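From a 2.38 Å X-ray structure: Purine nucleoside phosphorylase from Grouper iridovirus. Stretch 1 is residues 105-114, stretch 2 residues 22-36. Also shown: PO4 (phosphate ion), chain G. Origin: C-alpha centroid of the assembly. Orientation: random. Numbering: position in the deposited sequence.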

# COMPACT_ATOMS: atom_id res chain seq x y z
N VAL B 105 -19.98 -19.02 14.86
CA VAL B 105 -18.97 -19.92 14.31
C VAL B 105 -17.71 -19.88 15.16
O VAL B 105 -17.29 -18.84 15.62
CB VAL B 105 -18.60 -19.58 12.86
CG1 VAL B 105 -17.50 -20.53 12.40
CG2 VAL B 105 -19.81 -19.76 11.95
N LYS B 106 -17.12 -21.05 15.36
CA LYS B 106 -15.91 -21.13 16.17
C LYS B 106 -14.68 -21.47 15.35
O LYS B 106 -13.58 -21.07 15.70
CB LYS B 106 -16.11 -22.15 17.31
CG LYS B 106 -16.99 -21.58 18.41
CD LYS B 106 -17.42 -22.67 19.38
CE LYS B 106 -18.30 -22.13 20.51
NZ LYS B 106 -18.61 -23.20 21.53
N ILE B 107 -14.88 -22.17 14.24
CA ILE B 107 -13.77 -22.54 13.37
C ILE B 107 -14.11 -22.19 11.93
O ILE B 107 -15.24 -22.41 11.48
CB ILE B 107 -13.49 -24.05 13.47
CG1 ILE B 107 -13.05 -24.40 14.89
CG2 ILE B 107 -12.43 -24.44 12.45
CD1 ILE B 107 -12.99 -25.91 15.16
N VAL B 108 -13.15 -21.63 11.22
CA VAL B 108 -13.38 -21.28 9.82
C VAL B 108 -12.35 -21.97 8.92
O VAL B 108 -11.14 -21.91 9.17
CB VAL B 108 -13.32 -19.76 9.61
CG1 VAL B 108 -13.43 -19.42 8.11
CG2 VAL B 108 -14.45 -19.07 10.39
N VAL B 109 -12.83 -22.66 7.88
CA VAL B 109 -11.95 -23.36 6.94
C VAL B 109 -12.03 -22.58 5.61
O VAL B 109 -13.09 -22.56 4.96
CB VAL B 109 -12.41 -24.81 6.68
CG1 VAL B 109 -11.45 -25.50 5.69
CG2 VAL B 109 -12.48 -25.62 7.99
N LEU B 110 -10.92 -21.96 5.21
CA LEU B 110 -10.85 -21.17 3.98
C LEU B 110 -10.08 -21.90 2.88
O LEU B 110 -9.11 -22.61 3.15
CB LEU B 110 -10.10 -19.85 4.22
CG LEU B 110 -10.24 -18.80 5.34
CD1 LEU B 110 -11.34 -17.83 5.04
CD2 LEU B 110 -10.42 -19.46 6.68
N THR B 111 -10.50 -21.72 1.65
CA THR B 111 -9.82 -22.31 0.51
C THR B 111 -9.64 -21.20 -0.53
O THR B 111 -10.37 -20.19 -0.51
CB THR B 111 -10.65 -23.43 -0.13
OG1 THR B 111 -11.87 -22.88 -0.64
CG2 THR B 111 -10.92 -24.53 0.87
N ASN B 112 -8.65 -21.36 -1.41
CA ASN B 112 -8.42 -20.39 -2.48
C ASN B 112 -7.57 -21.05 -3.54
O ASN B 112 -7.03 -22.13 -3.33
CB ASN B 112 -7.73 -19.14 -1.96
CG ASN B 112 -6.32 -19.39 -1.44
OD1 ASN B 112 -5.51 -20.04 -2.10
ND2 ASN B 112 -6.02 -18.86 -0.27
N ALA B 113 -7.49 -20.39 -4.69
CA ALA B 113 -6.67 -20.85 -5.80
C ALA B 113 -5.51 -19.86 -5.77
O ALA B 113 -5.74 -18.65 -5.64
CB ALA B 113 -7.44 -20.74 -7.11
N ALA B 114 -4.28 -20.35 -5.84
CA ALA B 114 -3.13 -19.47 -5.80
C ALA B 114 -2.01 -19.90 -6.75
O ALA B 114 -2.03 -21.00 -7.28
CB ALA B 114 -2.61 -19.39 -4.40
P PO4 G . -9.53 -16.90 -4.61
O1 PO4 G . -9.63 -18.38 -4.54
O2 PO4 G . -10.74 -16.28 -3.99
O3 PO4 G . -8.32 -16.43 -3.86
O4 PO4 G . -9.42 -16.48 -6.04
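Stretch 2 (22-36) PVLGIVCGSGLGKIG

In a parallel sheet, a residue whose N and O both face the partner strand bonds to the two residues that flank its neighbour there, and purine nucleoside phosphorylase from Grouper iridovirus is an example. Stretch 2 enters as a loop at Pro22 and Val23, extends as a strand from Leu24 onward, makes a type II turn from Gly29 to Leu32, and continues with helical backbone angles from Gly33 to Gly36. Its strand runs parallel to strand 107-114, with 14° between their directions and a closest axial approach of 4.6 Å.

The backbone ladder fixes the register. Val23 O accepts a hydrogen bond from Lys106 N (2.7 Å) and a weak one from Ile107 N (3.4 Å). Gly25 then uses both its polar groups: its N donates to Ile107 O and its O accepts from Val109 N, each at 2.7 Å. Val27 repeats the pattern, its N donating to Val109 O (3.0 Å) and its O accepting from Thr111 N (3.1 Å). Ile107 therefore lies beside Leu24, Val108 beside Gly25, Val109 beside Ile26 and Leu110 beside Val27.

Apolar packing follows the alternation. On one face, Leu24 CD1 meets Ile107 CG2 at 3.7 Å and Val109 CG2 at 4.0 Å; on the other, Val27 CG2 lies 3.4 Å from Leu110 CD1 and 4.2 Å from Val108 CG1. Gly25, with no side chain, lets Val105 CG1 come to 3.3 Å from Gly25 N; a beta carbon there would sit tightly against that methyl.

Where the ladder ends, a side chain joins it. Thr111 OG1 donates to Val27 O (3.0 Å) and accepts from Gly29 N (2.8 Å), tying the strand to the turn. Here Gly29 CA comes within 3.9 Å of Asn112 CA, an approach a beta carbon on Gly29 would obstruct. Phosphate O1 bridges the stretches, accepting from Ser30 N (2.8 Å) and Ala113 N (2.9 Å), while Ser30 OG hydrogen-bonds phosphate O4 at 2.7 Å.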

# COMPACT_ATOMS: atom_id res chain seq x y z
N PRO B 22 -24.76 -22.51 13.08
CA PRO B 22 -23.55 -23.13 12.56
C PRO B 22 -22.40 -22.94 13.54
O PRO B 22 -22.30 -21.91 14.19
CB PRO B 22 -23.32 -22.38 11.26
CG PRO B 22 -23.86 -21.01 11.58
CD PRO B 22 -25.16 -21.37 12.23
N VAL B 23 -21.55 -23.95 13.68
CA VAL B 23 -20.41 -23.86 14.59
C VAL B 23 -19.10 -23.84 13.78
O VAL B 23 -18.05 -23.38 14.26
CB VAL B 23 -20.39 -25.05 15.59
CG1 VAL B 23 -20.39 -26.38 14.84
CG2 VAL B 23 -19.16 -24.96 16.49
N LEU B 24 -19.18 -24.34 12.55
CA LEU B 24 -18.03 -24.34 11.66
C LEU B 24 -18.36 -23.60 10.37
O LEU B 24 -19.44 -23.76 9.79
CB LEU B 24 -17.59 -25.76 11.30
CG LEU B 24 -16.46 -25.72 10.26
CD1 LEU B 24 -15.20 -26.28 10.84
CD2 LEU B 24 -16.87 -26.48 9.04
N GLY B 25 -17.42 -22.78 9.92
CA GLY B 25 -17.64 -22.03 8.69
C GLY B 25 -16.69 -22.43 7.56
O GLY B 25 -15.56 -22.84 7.79
N ILE B 26 -17.15 -22.30 6.33
CA ILE B 26 -16.33 -22.64 5.17
C ILE B 26 -16.43 -21.52 4.14
O ILE B 26 -17.52 -21.02 3.88
CB ILE B 26 -16.80 -23.95 4.46
CG1 ILE B 26 -16.98 -25.08 5.47
CG2 ILE B 26 -15.79 -24.35 3.36
CD1 ILE B 26 -17.69 -26.29 4.89
N VAL B 27 -15.29 -21.15 3.55
CA VAL B 27 -15.25 -20.12 2.51
C VAL B 27 -14.68 -20.83 1.29
O VAL B 27 -13.54 -21.31 1.33
CB VAL B 27 -14.27 -18.97 2.86
CG1 VAL B 27 -14.38 -17.83 1.81
CG2 VAL B 27 -14.55 -18.43 4.22
N CYS B 28 -15.45 -20.93 0.21
CA CYS B 28 -14.97 -21.58 -1.01
C CYS B 28 -14.26 -20.59 -1.94
O CYS B 28 -14.84 -19.58 -2.36
CB CYS B 28 -16.12 -22.21 -1.79
SG CYS B 28 -17.03 -23.39 -0.83
N GLY B 29 -13.02 -20.92 -2.29
CA GLY B 29 -12.27 -20.06 -3.18
C GLY B 29 -12.67 -20.25 -4.63
O GLY B 29 -13.71 -20.84 -4.92
N SER B 30 -11.82 -19.77 -5.54
CA SER B 30 -12.12 -19.90 -6.96
C SER B 30 -12.19 -21.33 -7.49
O SER B 30 -11.23 -22.09 -7.36
CB SER B 30 -11.11 -19.11 -7.79
OG SER B 30 -11.24 -17.74 -7.51
N GLY B 31 -13.33 -21.67 -8.09
CA GLY B 31 -13.55 -23.00 -8.64
C GLY B 31 -13.73 -24.09 -7.59
O GLY B 31 -13.80 -25.28 -7.92
N LEU B 32 -13.82 -23.70 -6.33
CA LEU B 32 -13.97 -24.68 -5.26
C LEU B 32 -15.40 -24.71 -4.68
O LEU B 32 -15.61 -25.14 -3.55
CB LEU B 32 -12.94 -24.36 -4.17
CG LEU B 32 -11.51 -24.35 -4.71
CD1 LEU B 32 -10.54 -23.89 -3.63
CD2 LEU B 32 -11.16 -25.77 -5.21
N GLY B 33 -16.36 -24.25 -5.47
CA GLY B 33 -17.75 -24.23 -5.04
C GLY B 33 -18.32 -25.59 -4.67
O GLY B 33 -19.01 -25.73 -3.66
N LYS B 34 -18.05 -26.59 -5.49
CA LYS B 34 -18.56 -27.94 -5.24
C LYS B 34 -18.50 -28.35 -3.77
O LYS B 34 -19.29 -29.15 -3.32
CB LYS B 34 -17.79 -28.95 -6.10
CG LYS B 34 -17.97 -28.78 -7.60
CD LYS B 34 -19.13 -29.62 -8.16
CE LYS B 34 -19.20 -29.51 -9.69
NZ LYS B 34 -20.26 -30.37 -10.33
N ILE B 35 -17.55 -27.79 -3.02
CA ILE B 35 -17.41 -28.13 -1.62
C ILE B 35 -18.74 -27.99 -0.88
O ILE B 35 -19.03 -28.74 0.05
CB ILE B 35 -16.40 -27.18 -0.92
CG1 ILE B 35 -15.03 -27.26 -1.56
CG2 ILE B 35 -16.30 -27.52 0.56
CD1 ILE B 35 -13.97 -26.45 -0.82
N GLY B 36 -19.55 -27.03 -1.32
CA GLY B 36 -20.83 -26.76 -0.71
C GLY B 36 -21.88 -27.84 -0.82
O GLY B 36 -22.73 -27.98 0.06